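Local atomic coordinates of vibralactone Cyclase (PDB entry 6KD0), a protein that catalyses the cyclization that forms the fused bicyclic beta-lactone of vibralactone, on an alpha/beta-hydrolase fold. Residues A174-G179 and V206-T211; F274-G279 and E328-G333; W106-Y111 and Y243-L248; S183-H188 and L262-H267. All coordinates share one frame; numbering follows the deposited sequence.

Overall arrangement
Followed from the N terminus, the chain opens contact 3 first, in the loop after strand 97-101, and closes that loop only at helix 239-249. Nested inside it is contact 1, which joins the neighbouring parallel strands 171-176 and 203-207 at the turn into helix 178-192. That helix opens contact 4 before contact 1 has closed, and its partner loop, 262-267, comes after contact 3 has closed, so contact 4 crosses both. Contact 2 follows in series, pairing strand 273-278 with helix 321-338. Contacts 1 and 2 meet within the central sheet; contacts 2 and 3, with centres about 22 Å apart, lie on opposite sides of the chain's centre.

Contact 1. Residues A174-G179 and V206-T211; sequences AGQSAG and VQYPPT
Strands 171-176 and 203-207 run parallel, G175 paired with V206 and Q176 with Q207, and two bonds lying nearly along the C=O axes join them: Q207 N to G175 O (3.1 Å) and S177 N to Q207 O (2.8 Å). Q176 and Q207 project from the same face of the sheet. Q176 is fully extended, CG anti to its backbone N, and crosses Q207 obliquely with the two amides 19° apart; its NE2 therefore reaches Q207 OE1 in the carbonyl plane, at 2.9 Å. The other branch, Q176 OE1, accepts from a water that also bonds to Y208 OH at the rim of the ring. The GQSAG sequence fits the nucleophile elbow of alpha/beta hydrolases, and S177 has the strained backbone expected of it (phi 57°, psi -122°). A CB on G175 would run into G179 O, so the turn into helix 178-192 is too tight for a larger residue there. S177 OG bonds to H311 NE2, probably as nucleophile and base of a catalytic triad, while S177 CB rests against the edge of the Y208 ring, 3.7 Å from CE1. P210 CD packs 3.4 Å from S177 O.

Contact 2. Residues F274-G279 and E328-G333; sequences FFMSCG and EETIEG
With CG anti to the backbone N (chi1 -172°), F274 carries its ring out from strand 273-278 to helix 321-338, while M276, two residues on and from the same side of the strand, sets CG beside its own backbone N and bends at chi3 (75°) to lay its thioether against the same helix. The segments run almost antiparallel, with axes 9.5 Å apart, in the layered manner of an alpha/beta hydrolase whose helices cover the central sheet. F274 lies flat under the helix: G333 CA sits over the middle of the ring, 3.5 Å from the centroid, as a CH-pi contact. Nothing larger than glycine fits easily at this point, because a CB on G333 would come within 2.5 Å of F274 CD1. At the ring's edge, E329 CG lies in plane, 3.9 Å from F274 CZ. The carboxylate beyond it turns to strand 301-307, where E329 OE1 bonds to T304 OG1. M276 and T330 cross at about a right angle, with M276 SD 3.3 Å from T330 OG1 and the terminal CE close to the same oxygen. That hydroxyl already has a partner in F326 O, one turn earlier in the helix, and receives a weak bond from Q207 NE2 on the neighbouring strand. M276 SD also lies in plane at the edge of F274, which joins the two strand side chains into one surface. Because the segments share no hydrogen bond, their association rests on dispersion, on the polarised CH of glycine over a pi face, and on a soft sulfur beside an oxygen whose polar needs are met elsewhere.

Contact 3. Residues W106-Y111 and Y243-L248; sequences WAIGNY and YWFNEL
The sequence HCGGW, which ends at W106 in the loop after strand 97-101, resembles the HGGG-type oxyanion-hole loop of hormone-sensitive-lipase relatives, and its far end leans on helix 239-249. W106 sets CG beside its backbone N and sends the six-membered ring edge-first to the helix. N246 OD1 lies in the indole plane, 3.4 Å from W106 CZ3, with the amide turned 38° from the ring; F245 O approaches the same edge at 3.8 Å from CE3. Two carbonyl oxygens thus face the weakly positive C-H rim of the indole, an arrangement that is probably favourable electrostatically. On the opposite rim W106 NE1 bonds to N181 OD1 of helix 178-192, so the ring is bonded at one rim and packed against helix 239-249 at the other. The latter helix belongs to the region between strands 203-207 and 273-278, where many alpha/beta hydrolases carry a lid. An alanine in place of W106 would remove the bond to N181 and the edge contact with N246, and would probably leave loop and helix less firmly joined. A107 CB points toward the helix and wedges between L248 CD1 (4.1 Å) and the edge of the F245 ring at CE1 (4.2 Å). I108 CD1 adds a looser touch 4.4 Å from the same F245 CE1.

Contact 4. Residues S183-H188 and L262-H267; sequences SLIAAH and LLFPSH
H188 lays its imidazole over the face of F264 as an offset stack, centroids 4.0 Å apart and planes 8° from parallel, with H188 CB over the centre of the phenyl ring. The stack joins helix 178-192, the helix that follows the putative nucleophile elbow of this alpha/beta hydrolase, to the loop ahead of strand 273-278, and H267 completes an aromatic cluster. H188 ND1 donates almost straight (173°) to L184 O one turn back, the bond in the ring plane but above the carbonyl plane. At the other end H188 NE2 meets H267 ND1 at 2.8 Å, rim to rim, the rings turned 79° apart. With ND1 of H188 and NE2 of H267 both donating, a proton held between the rings would probably make the pair cationic; S266 O lies in plane 3.4 Å from H188 CD2 but also accepts from R191, so its influence is uncertain. An alanine at H188 would remove the stack and both ring hydrogen bonds and would probably loosen the loop from the helix. I185 meets F264 beside the stack, CG2 4.3 Å from CZ. H267 in turn is fixed by its own loop, NE2 donating to L262 O at 2.9 Å.

Contact 1. Residues A174-G179 and V206-T211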
loop_
_atom_site.group_PDB
_atom_site.type_symbol
_atom_site.label_atom_id
_atom_site.label_comp_id
_atom_site.label_asym_id
_atom_site.label_seq_id
_atom_site.Cartn_x
_atom_site.Cartn_y
_atom_site.Cartn_z
ATOM N N ALA A 174 -0.401 -5.941 -2.965
ATOM C CA ALA A 174 0.107 -5.255 -1.794
ATOM C C ALA A 174 0.092 -3.771 -2.097
ATOM O O ALA A 174 0.305 -3.375 -3.240
ATOM C CB ALA A 174 1.524 -5.737 -1.439
ATOM N N GLY A 175 -0.195 -2.954 -1.094
ATOM C CA GLY A 175 -0.204 -1.518 -1.314
ATOM C C GLY A 175 0.065 -0.753 -0.038
ATOM O O GLY A 175 -0.233 -1.216 1.070
ATOM N N GLN A 176 0.613 0.444 -0.213
ATOM C CA GLN A 176 1.016 1.315 0.886
ATOM C C GLN A 176 0.168 2.582 0.885
ATOM O O GLN A 176 0.116 3.289 -0.124
ATOM C CB GLN A 176 2.496 1.665 0.747
ATOM C CG GLN A 176 3.047 2.532 1.839
ATOM C CD GLN A 176 4.515 2.799 1.609
ATOM O OE1 GLN A 176 4.890 3.875 1.152
ATOM N NE2 GLN A 176 5.349 1.802 1.879
ATOM N N SER A 177 -0.494 2.859 2.010
ATOM C CA SER A 177 -1.248 4.105 2.248
ATOM C C SER A 177 -2.291 4.261 1.147
ATOM O O SER A 177 -3.127 3.356 0.997
ATOM C CB SER A 177 -0.275 5.273 2.411
ATOM O OG SER A 177 -1.008 6.452 2.758
ATOM N N ALA A 178 -2.297 5.353 0.368
ATOM C CA ALA A 178 -3.305 5.502 -0.680
ATOM C C ALA A 178 -3.251 4.349 -1.674
ATOM O O ALA A 178 -4.289 3.950 -2.234
ATOM C CB ALA A 178 -3.130 6.843 -1.393
ATOM N N GLY A 179 -2.057 3.792 -1.903
ATOM C CA GLY A 179 -1.947 2.635 -2.780
ATOM C C GLY A 179 -2.588 1.398 -2.186
ATOM O O GLY A 179 -3.178 0.585 -2.912
ATOM N N VAL A 206 -1.631 -4.810 3.113
ATOM C CA VAL A 206 -1.760 -3.357 3.049
ATOM C C VAL A 206 -1.107 -2.725 4.269
ATOM O O VAL A 206 -1.037 -3.316 5.354
ATOM C CB VAL A 206 -3.231 -2.883 2.903
ATOM C CG1 VAL A 206 -3.841 -3.421 1.617
ATOM C CG2 VAL A 206 -4.048 -3.301 4.098
ATOM N N GLN A 207 -0.619 -1.506 4.082
ATOM C CA GLN A 207 -0.022 -0.739 5.167
ATOM C C GLN A 207 -0.816 0.547 5.327
ATOM O O GLN A 207 -0.889 1.346 4.389
ATOM C CB GLN A 207 1.453 -0.428 4.884
ATOM C CG GLN A 207 2.293 -1.637 4.470
ATOM C CD GLN A 207 3.636 -1.247 3.862
ATOM O OE1 GLN A 207 3.720 -0.308 3.069
ATOM N NE2 GLN A 207 4.693 -1.982 4.214
ATOM N N TYR A 208 -1.399 0.740 6.516
ATOM C CA TYR A 208 -2.077 1.955 6.974
ATOM C C TYR A 208 -2.868 2.672 5.876
ATOM O O TYR A 208 -2.628 3.857 5.638
ATOM C CB TYR A 208 -1.045 2.904 7.634
ATOM C CG TYR A 208 0.322 3.062 6.954
ATOM C CD1 TYR A 208 0.494 3.909 5.869
ATOM C CD2 TYR A 208 1.455 2.379 7.420
ATOM C CE1 TYR A 208 1.727 4.071 5.250
ATOM C CE2 TYR A 208 2.697 2.527 6.795
ATOM C CZ TYR A 208 2.827 3.379 5.718
ATOM O OH TYR A 208 4.038 3.556 5.065
ATOM N N PRO A 209 -3.830 2.015 5.215
ATOM C CA PRO A 209 -4.598 2.673 4.109
ATOM C C PRO A 209 -5.737 3.531 4.630
ATOM O O PRO A 209 -6.316 3.229 5.684
ATOM C CB PRO A 209 -5.162 1.476 3.322
ATOM C CG PRO A 209 -5.387 0.434 4.415
ATOM C CD PRO A 209 -4.163 0.578 5.319
ATOM N N PRO A 210 -6.128 4.580 3.898
ATOM C CA PRO A 210 -7.476 5.128 4.084
ATOM C C PRO A 210 -8.478 4.106 3.575
ATOM O O PRO A 210 -8.186 3.328 2.664
ATOM C CB PRO A 210 -7.482 6.407 3.229
ATOM C CG PRO A 210 -6.401 6.170 2.178
ATOM C CD PRO A 210 -5.409 5.193 2.758
ATOM N N THR A 211 -9.645 4.051 4.225
ATOM C CA THR A 211 -10.676 3.088 3.844
ATOM C C THR A 211 -12.038 3.711 3.607
ATOM O O THR A 211 -12.896 3.045 3.014
ATOM C CB THR A 211 -10.825 1.991 4.908
ATOM O OG1 THR A 211 -11.319 2.578 6.119
ATOM C CG2 THR A 211 -9.481 1.324 5.174
HETATM O O HOH W 1 3.743 5.749 2.820
#

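Contact 2. Residues F274-G279 and E328-G333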
loop_
_atom_site.group_PDB
_atom_site.type_symbol
_atom_site.label_atom_id
_atom_site.label_comp_id
_atom_site.label_asym_id
_atom_site.label_seq_id
_atom_site.Cartn_x
_atom_site.Cartn_y
_atom_site.Cartn_z
ATOM N N PHE A 274 -3.033 -9.412 5.281
ATOM C CA PHE A 274 -2.008 -9.018 6.240
ATOM C C PHE A 274 -2.042 -7.497 6.327
ATOM O O PHE A 274 -1.740 -6.807 5.344
ATOM C CB PHE A 274 -0.631 -9.532 5.816
ATOM C CG PHE A 274 0.459 -9.341 6.855
ATOM C CD1 PHE A 274 1.180 -8.160 6.927
ATOM C CD2 PHE A 274 0.797 -10.373 7.718
ATOM C CE1 PHE A 274 2.188 -7.999 7.867
ATOM C CE2 PHE A 274 1.801 -10.220 8.665
ATOM C CZ PHE A 274 2.501 -9.027 8.737
ATOM N N PHE A 275 -2.403 -6.982 7.500
ATOM C CA PHE A 275 -2.686 -5.572 7.707
ATOM C C PHE A 275 -1.645 -4.987 8.648
ATOM O O PHE A 275 -1.370 -5.558 9.711
ATOM C CB PHE A 275 -4.095 -5.402 8.283
ATOM C CG PHE A 275 -4.653 -4.031 8.119
ATOM C CD1 PHE A 275 -4.222 -2.994 8.928
ATOM C CD2 PHE A 275 -5.623 -3.776 7.150
ATOM C CE1 PHE A 275 -4.740 -1.714 8.773
ATOM C CE2 PHE A 275 -6.143 -2.496 6.998
ATOM C CZ PHE A 275 -5.698 -1.477 7.809
ATOM N N MET A 276 -1.051 -3.864 8.257
ATOM C CA MET A 276 -0.028 -3.217 9.065
ATOM C C MET A 276 -0.500 -1.817 9.413
ATOM O O MET A 276 -0.893 -1.061 8.524
ATOM C CB MET A 276 1.304 -3.164 8.319
ATOM C CG MET A 276 1.734 -4.510 7.827
ATOM S SD MET A 276 3.336 -4.444 7.035
ATOM C CE MET A 276 4.401 -4.292 8.470
ATOM N N SER A 277 -0.442 -1.468 10.693
ATOM C CA SER A 277 -0.986 -0.217 11.191
ATOM C C SER A 277 0.076 0.552 11.962
ATOM O O SER A 277 0.911 -0.041 12.650
ATOM C CB SER A 277 -2.197 -0.470 12.091
ATOM O OG SER A 277 -2.864 0.747 12.439
ATOM N N CYS A 278 0.033 1.875 11.849
ATOM C CA CYS A 278 0.843 2.759 12.677
ATOM C C CYS A 278 -0.054 3.379 13.739
ATOM O O CYS A 278 -1.176 3.814 13.439
ATOM C CB CYS A 278 1.518 3.846 11.839
ATOM S SG CYS A 278 2.777 3.184 10.733
ATOM N N GLY A 279 0.448 3.449 14.972
ATOM C CA GLY A 279 -0.404 3.853 16.078
ATOM C C GLY A 279 -0.723 5.335 16.096
ATOM O O GLY A 279 -1.816 5.734 16.495
ATOM N N GLU A 328 11.039 -5.457 7.465
ATOM C CA GLU A 328 11.243 -6.897 7.617
ATOM C C GLU A 328 9.923 -7.620 7.848
ATOM O O GLU A 328 9.696 -8.702 7.300
ATOM C CB GLU A 328 12.204 -7.182 8.772
ATOM C CG GLU A 328 13.653 -6.791 8.501
ATOM C CD GLU A 328 14.496 -6.772 9.779
ATOM O OE1 GLU A 328 14.021 -7.303 10.810
ATOM O OE2 GLU A 328 15.622 -6.223 9.754
ATOM N N GLU A 329 9.040 -7.034 8.656
ATOM C CA GLU A 329 7.739 -7.646 8.905
ATOM C C GLU A 329 6.814 -7.529 7.695
ATOM O O GLU A 329 5.966 -8.408 7.484
ATOM C CB GLU A 329 7.097 -7.029 10.140
ATOM C CG GLU A 329 5.748 -7.667 10.490
ATOM C CD GLU A 329 5.413 -7.565 11.967
ATOM O OE1 GLU A 329 4.533 -8.335 12.431
ATOM O OE2 GLU A 329 6.019 -6.709 12.658
ATOM N N THR A 330 6.960 -6.467 6.892
ATOM C CA THR A 330 6.286 -6.414 5.594
ATOM C C THR A 330 6.664 -7.628 4.758
ATOM O O THR A 330 5.800 -8.329 4.203
ATOM C CB THR A 330 6.667 -5.128 4.838
ATOM O OG1 THR A 330 6.199 -3.976 5.552
ATOM C CG2 THR A 330 6.061 -5.131 3.424
ATOM N N ILE A 331 7.966 -7.886 4.662
ATOM C CA ILE A 331 8.455 -8.995 3.851
ATOM C C ILE A 331 8.011 -10.334 4.434
ATOM O O ILE A 331 7.677 -11.265 3.689
ATOM C CB ILE A 331 9.985 -8.901 3.700
ATOM C CG1 ILE A 331 10.343 -7.658 2.876
ATOM C CG2 ILE A 331 10.528 -10.161 3.063
ATOM C CD1 ILE A 331 11.834 -7.364 2.835
ATOM N N GLU A 332 7.961 -10.438 5.767
ATOM C CA GLU A 332 7.474 -11.656 6.425
ATOM C C GLU A 332 5.990 -11.881 6.158
ATOM O O GLU A 332 5.546 -13.025 6.003
ATOM C CB GLU A 332 7.717 -11.590 7.934
ATOM C CG GLU A 332 9.103 -12.010 8.400
ATOM C CD GLU A 332 9.317 -11.732 9.889
ATOM O OE1 GLU A 332 10.488 -11.777 10.342
ATOM O OE2 GLU A 332 8.313 -11.472 10.603
ATOM N N GLY A 333 5.200 -10.808 6.132
ATOM C CA GLY A 333 3.791 -10.950 5.788
ATOM C C GLY A 333 3.603 -11.387 4.347
ATOM O O GLY A 333 2.759 -12.237 4.040
#

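Contact 3. Residues W106-Y111 and Y243-L248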
loop_
_atom_site.group_PDB
_atom_site.type_symbol
_atom_site.label_atom_id
_atom_site.label_comp_id
_atom_site.label_asym_id
_atom_site.label_seq_id
_atom_site.Cartn_x
_atom_site.Cartn_y
_atom_site.Cartn_z
ATOM N N TRP A 106 -2.886 9.595 -3.132
ATOM C CA TRP A 106 -3.492 9.594 -4.473
ATOM C C TRP A 106 -2.949 10.692 -5.383
ATOM O O TRP A 106 -3.221 10.675 -6.591
ATOM C CB TRP A 106 -5.017 9.709 -4.435
ATOM C CG TRP A 106 -5.702 8.666 -3.622
ATOM C CD1 TRP A 106 -5.713 7.303 -3.854
ATOM C CD2 TRP A 106 -6.509 8.885 -2.459
ATOM N NE1 TRP A 106 -6.463 6.667 -2.877
ATOM C CE2 TRP A 106 -6.970 7.617 -2.021
ATOM C CE3 TRP A 106 -6.884 10.031 -1.738
ATOM C CZ2 TRP A 106 -7.780 7.466 -0.893
ATOM C CZ3 TRP A 106 -7.692 9.877 -0.618
ATOM C CH2 TRP A 106 -8.126 8.599 -0.204
ATOM N N ALA A 107 -2.166 11.625 -4.824
ATOM C CA ALA A 107 -1.728 12.829 -5.516
ATOM C C ALA A 107 -0.234 12.861 -5.802
ATOM O O ALA A 107 0.222 13.762 -6.511
ATOM C CB ALA A 107 -2.112 14.078 -4.700
ATOM N N ILE A 108 0.540 11.918 -5.265
ATOM C CA ILE A 108 1.991 11.927 -5.376
ATOM C C ILE A 108 2.459 10.527 -5.749
ATOM O O ILE A 108 1.873 9.538 -5.297
ATOM C CB ILE A 108 2.633 12.368 -4.046
ATOM C CG1 ILE A 108 2.081 13.719 -3.586
ATOM C CG2 ILE A 108 4.170 12.347 -4.134
ATOM C CD1 ILE A 108 2.371 14.021 -2.103
ATOM N N GLY A 109 3.496 10.445 -6.576
ATOM C CA GLY A 109 4.367 9.287 -6.592
ATOM C C GLY A 109 4.315 8.512 -7.890
ATOM O O GLY A 109 3.521 8.784 -8.792
ATOM N N ASN A 110 5.192 7.515 -7.951
ATOM C CA ASN A 110 5.369 6.624 -9.087
ATOM C C ASN A 110 6.226 5.457 -8.592
ATOM O O ASN A 110 6.482 5.332 -7.395
ATOM C CB ASN A 110 5.974 7.368 -10.294
ATOM C CG ASN A 110 7.445 7.766 -10.112
ATOM O OD1 ASN A 110 8.066 7.545 -9.069
ATOM N ND2 ASN A 110 8.010 8.364 -11.168
ATOM N N TYR A 111 6.669 4.600 -9.513
ATOM C CA TYR A 111 7.462 3.413 -9.145
ATOM C C TYR A 111 8.758 3.748 -8.381
ATOM O O TYR A 111 9.294 2.885 -7.656
ATOM C CB TYR A 111 7.798 2.625 -10.414
ATOM C CG TYR A 111 8.889 3.337 -11.192
ATOM C CD1 TYR A 111 8.587 4.444 -11.980
ATOM C CD2 TYR A 111 10.225 2.947 -11.092
ATOM C CE1 TYR A 111 9.597 5.145 -12.674
ATOM C CE2 TYR A 111 11.230 3.628 -11.778
ATOM C CZ TYR A 111 10.907 4.715 -12.563
ATOM O OH TYR A 111 11.911 5.378 -13.229
ATOM N N TYR A 243 -8.190 15.351 5.068
ATOM C CA TYR A 243 -9.320 15.994 4.395
ATOM C C TYR A 243 -8.890 16.642 3.080
ATOM O O TYR A 243 -9.638 16.626 2.089
ATOM C CB TYR A 243 -9.960 17.033 5.326
ATOM C CG TYR A 243 -10.958 16.444 6.296
ATOM C CD1 TYR A 243 -10.591 15.420 7.156
ATOM C CD2 TYR A 243 -12.273 16.901 6.339
ATOM C CE1 TYR A 243 -11.502 14.862 8.051
ATOM C CE2 TYR A 243 -13.192 16.360 7.224
ATOM C CZ TYR A 243 -12.800 15.343 8.080
ATOM O OH TYR A 243 -13.703 14.789 8.962
ATOM N N TRP A 244 -7.684 17.214 3.044
ATOM C CA TRP A 244 -7.230 17.850 1.807
ATOM C C TRP A 244 -7.020 16.817 0.698
ATOM O O TRP A 244 -7.396 17.051 -0.455
ATOM C CB TRP A 244 -5.960 18.663 2.083
ATOM C CG TRP A 244 -5.402 19.432 0.915
ATOM C CD1 TRP A 244 -5.959 20.515 0.289
ATOM C CD2 TRP A 244 -4.144 19.202 0.277
ATOM N NE1 TRP A 244 -5.124 20.959 -0.717
ATOM C CE2 TRP A 244 -4.005 20.168 -0.743
ATOM C CE3 TRP A 244 -3.126 18.259 0.458
ATOM C CZ2 TRP A 244 -2.884 20.226 -1.568
ATOM C CZ3 TRP A 244 -2.015 18.323 -0.358
ATOM C CH2 TRP A 244 -1.904 19.301 -1.361
ATOM N N PHE A 245 -6.411 15.667 1.023
ATOM C CA PHE A 245 -6.207 14.633 0.010
ATOM C C PHE A 245 -7.544 14.072 -0.486
ATOM O O PHE A 245 -7.697 13.767 -1.682
ATOM C CB PHE A 245 -5.305 13.512 0.555
ATOM C CG PHE A 245 -3.832 13.858 0.581
ATOM C CD1 PHE A 245 -3.138 14.118 -0.591
ATOM C CD2 PHE A 245 -3.136 13.890 1.785
ATOM C CE1 PHE A 245 -1.772 14.437 -0.561
ATOM C CE2 PHE A 245 -1.777 14.205 1.818
ATOM C CZ PHE A 245 -1.101 14.485 0.643
ATOM N N ASN A 246 -8.520 13.915 0.422
ATOM C CA ASN A 246 -9.862 13.502 -0.001
ATOM C C ASN A 246 -10.465 14.518 -0.959
ATOM O O ASN A 246 -11.108 14.154 -1.954
ATOM C CB ASN A 246 -10.791 13.333 1.214
ATOM C CG ASN A 246 -10.411 12.155 2.083
ATOM O OD1 ASN A 246 -9.922 11.151 1.601
ATOM N ND2 ASN A 246 -10.675 12.267 3.379
ATOM N N GLU A 247 -10.293 15.807 -0.657
ATOM C CA GLU A 247 -10.796 16.859 -1.534
ATOM C C GLU A 247 -10.109 16.847 -2.903
ATOM O O GLU A 247 -10.767 17.008 -3.934
ATOM C CB GLU A 247 -10.608 18.215 -0.851
ATOM C CG GLU A 247 -11.071 19.380 -1.710
ATOM C CD GLU A 247 -10.906 20.712 -1.017
ATOM O OE1 GLU A 247 -11.572 21.680 -1.442
ATOM O OE2 GLU A 247 -10.114 20.792 -0.053
ATOM N N LEU A 248 -8.785 16.673 -2.931
ATOM C CA LEU A 248 -8.068 16.613 -4.205
ATOM C C LEU A 248 -8.569 15.449 -5.052
ATOM O O LEU A 248 -8.643 15.543 -6.286
ATOM C CB LEU A 248 -6.566 16.476 -3.963
ATOM C CG LEU A 248 -5.766 17.627 -3.347
ATOM C CD1 LEU A 248 -4.324 17.176 -3.171
ATOM C CD2 LEU A 248 -5.831 18.867 -4.215
#

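Contact 4. Residues S183-H188 and L262-H267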
loop_
_atom_site.group_PDB
_atom_site.type_symbol
_atom_site.label_atom_id
_atom_site.label_comp_id
_atom_site.label_asym_id
_atom_site.label_seq_id
_atom_site.Cartn_x
_atom_site.Cartn_y
_atom_site.Cartn_z
ATOM N N SER A 183 -5.601 -0.776 -3.724
ATOM C CA SER A 183 -5.553 -2.230 -3.836
ATOM C C SER A 183 -6.742 -2.887 -3.143
ATOM O O SER A 183 -7.175 -3.960 -3.569
ATOM C CB SER A 183 -4.227 -2.772 -3.284
ATOM O OG SER A 183 -4.250 -2.734 -1.881
ATOM N N LEU A 184 -7.277 -2.269 -2.079
ATOM C CA LEU A 184 -8.486 -2.793 -1.438
ATOM C C LEU A 184 -9.649 -2.766 -2.415
ATOM O O LEU A 184 -10.413 -3.752 -2.547
ATOM C CB LEU A 184 -8.824 -1.970 -0.186
ATOM C CG LEU A 184 -7.857 -2.057 1.009
ATOM C CD1 LEU A 184 -8.322 -1.179 2.167
ATOM C CD2 LEU A 184 -7.658 -3.510 1.464
ATOM N N ILE A 185 -9.772 -1.643 -3.135
ATOM C CA ILE A 185 -10.770 -1.558 -4.197
ATOM C C ILE A 185 -10.540 -2.662 -5.228
ATOM O O ILE A 185 -11.463 -3.414 -5.576
ATOM C CB ILE A 185 -10.761 -0.156 -4.836
ATOM C CG1 ILE A 185 -11.156 0.878 -3.783
ATOM C CG2 ILE A 185 -11.701 -0.133 -6.038
ATOM C CD1 ILE A 185 -10.796 2.293 -4.106
ATOM N N ALA A 186 -9.294 -2.796 -5.701
ATOM C CA ALA A 186 -8.997 -3.759 -6.757
ATOM C C ALA A 186 -9.318 -5.180 -6.323
ATOM O O ALA A 186 -9.771 -5.990 -7.133
ATOM C CB ALA A 186 -7.533 -3.650 -7.189
ATOM N N ALA A 187 -9.066 -5.512 -5.060
ATOM C CA ALA A 187 -9.315 -6.877 -4.594
ATOM C C ALA A 187 -10.808 -7.207 -4.590
ATOM O O ALA A 187 -11.208 -8.329 -4.959
ATOM C CB ALA A 187 -8.708 -7.062 -3.204
ATOM N N HIS A 188 -11.658 -6.242 -4.207
ATOM C CA HIS A 188 -13.100 -6.503 -4.323
ATOM C C HIS A 188 -13.513 -6.697 -5.782
ATOM O O HIS A 188 -14.228 -7.664 -6.131
ATOM C CB HIS A 188 -13.911 -5.370 -3.713
ATOM C CG HIS A 188 -13.852 -5.327 -2.225
ATOM N ND1 HIS A 188 -12.752 -4.850 -1.545
ATOM C CD2 HIS A 188 -14.752 -5.697 -1.282
ATOM C CE1 HIS A 188 -12.982 -4.914 -0.246
ATOM N NE2 HIS A 188 -14.186 -5.429 -0.059
ATOM N N LEU A 262 -14.302 0.475 2.391
ATOM C CA LEU A 262 -15.082 0.044 3.546
ATOM C C LEU A 262 -16.532 -0.253 3.183
ATOM O O LEU A 262 -17.164 -1.116 3.810
ATOM C CB LEU A 262 -15.042 1.123 4.633
ATOM C CG LEU A 262 -15.617 0.776 6.006
ATOM C CD1 LEU A 262 -14.622 -0.104 6.773
ATOM C CD2 LEU A 262 -15.925 2.046 6.789
ATOM N N LEU A 263 -17.066 0.433 2.169
ATOM C CA LEU A 263 -18.490 0.440 1.855
ATOM C C LEU A 263 -18.895 -0.545 0.750
ATOM O O LEU A 263 -20.047 -0.500 0.296
ATOM C CB LEU A 263 -18.919 1.854 1.451
ATOM C CG LEU A 263 -18.586 2.936 2.485
ATOM C CD1 LEU A 263 -19.076 4.305 2.042
ATOM C CD2 LEU A 263 -19.173 2.579 3.860
ATOM N N PHE A 264 -17.999 -1.411 0.294
ATOM C CA PHE A 264 -18.448 -2.510 -0.558
ATOM C C PHE A 264 -19.537 -3.296 0.162
ATOM O O PHE A 264 -19.429 -3.545 1.370
ATOM C CB PHE A 264 -17.298 -3.451 -0.928
ATOM C CG PHE A 264 -16.510 -2.988 -2.111
ATOM C CD1 PHE A 264 -16.962 -3.233 -3.394
ATOM C CD2 PHE A 264 -15.332 -2.275 -1.937
ATOM C CE1 PHE A 264 -16.245 -2.802 -4.493
ATOM C CE2 PHE A 264 -14.611 -1.830 -3.036
ATOM C CZ PHE A 264 -15.069 -2.089 -4.313
ATOM N N PRO A 265 -20.603 -3.686 -0.542
ATOM C CA PRO A 265 -21.692 -4.432 0.112
ATOM C C PRO A 265 -21.229 -5.701 0.801
ATOM O O PRO A 265 -21.797 -6.082 1.831
ATOM C CB PRO A 265 -22.643 -4.745 -1.048
ATOM C CG PRO A 265 -22.352 -3.686 -2.075
ATOM C CD PRO A 265 -20.896 -3.365 -1.948
ATOM N N SER A 266 -20.209 -6.363 0.285
ATOM C CA SER A 266 -19.735 -7.595 0.883
ATOM C C SER A 266 -18.215 -7.622 0.937
ATOM O O SER A 266 -17.537 -7.262 -0.036
ATOM C CB SER A 266 -20.234 -8.801 0.105
ATOM O OG SER A 266 -19.579 -9.961 0.564
ATOM N N HIS A 267 -17.690 -8.048 2.087
ATOM C CA HIS A 267 -16.262 -8.288 2.255
ATOM C C HIS A 267 -15.948 -9.770 2.365
ATOM O O HIS A 267 -14.837 -10.128 2.760
ATOM C CB HIS A 267 -15.714 -7.556 3.483
ATOM C CG HIS A 267 -15.929 -6.078 3.442
ATOM N ND1 HIS A 267 -15.358 -5.273 2.479
ATOM C CD2 HIS A 267 -16.659 -5.258 4.235
ATOM C CE1 HIS A 267 -15.729 -4.021 2.681
ATOM N NE2 HIS A 267 -16.521 -3.983 3.735
#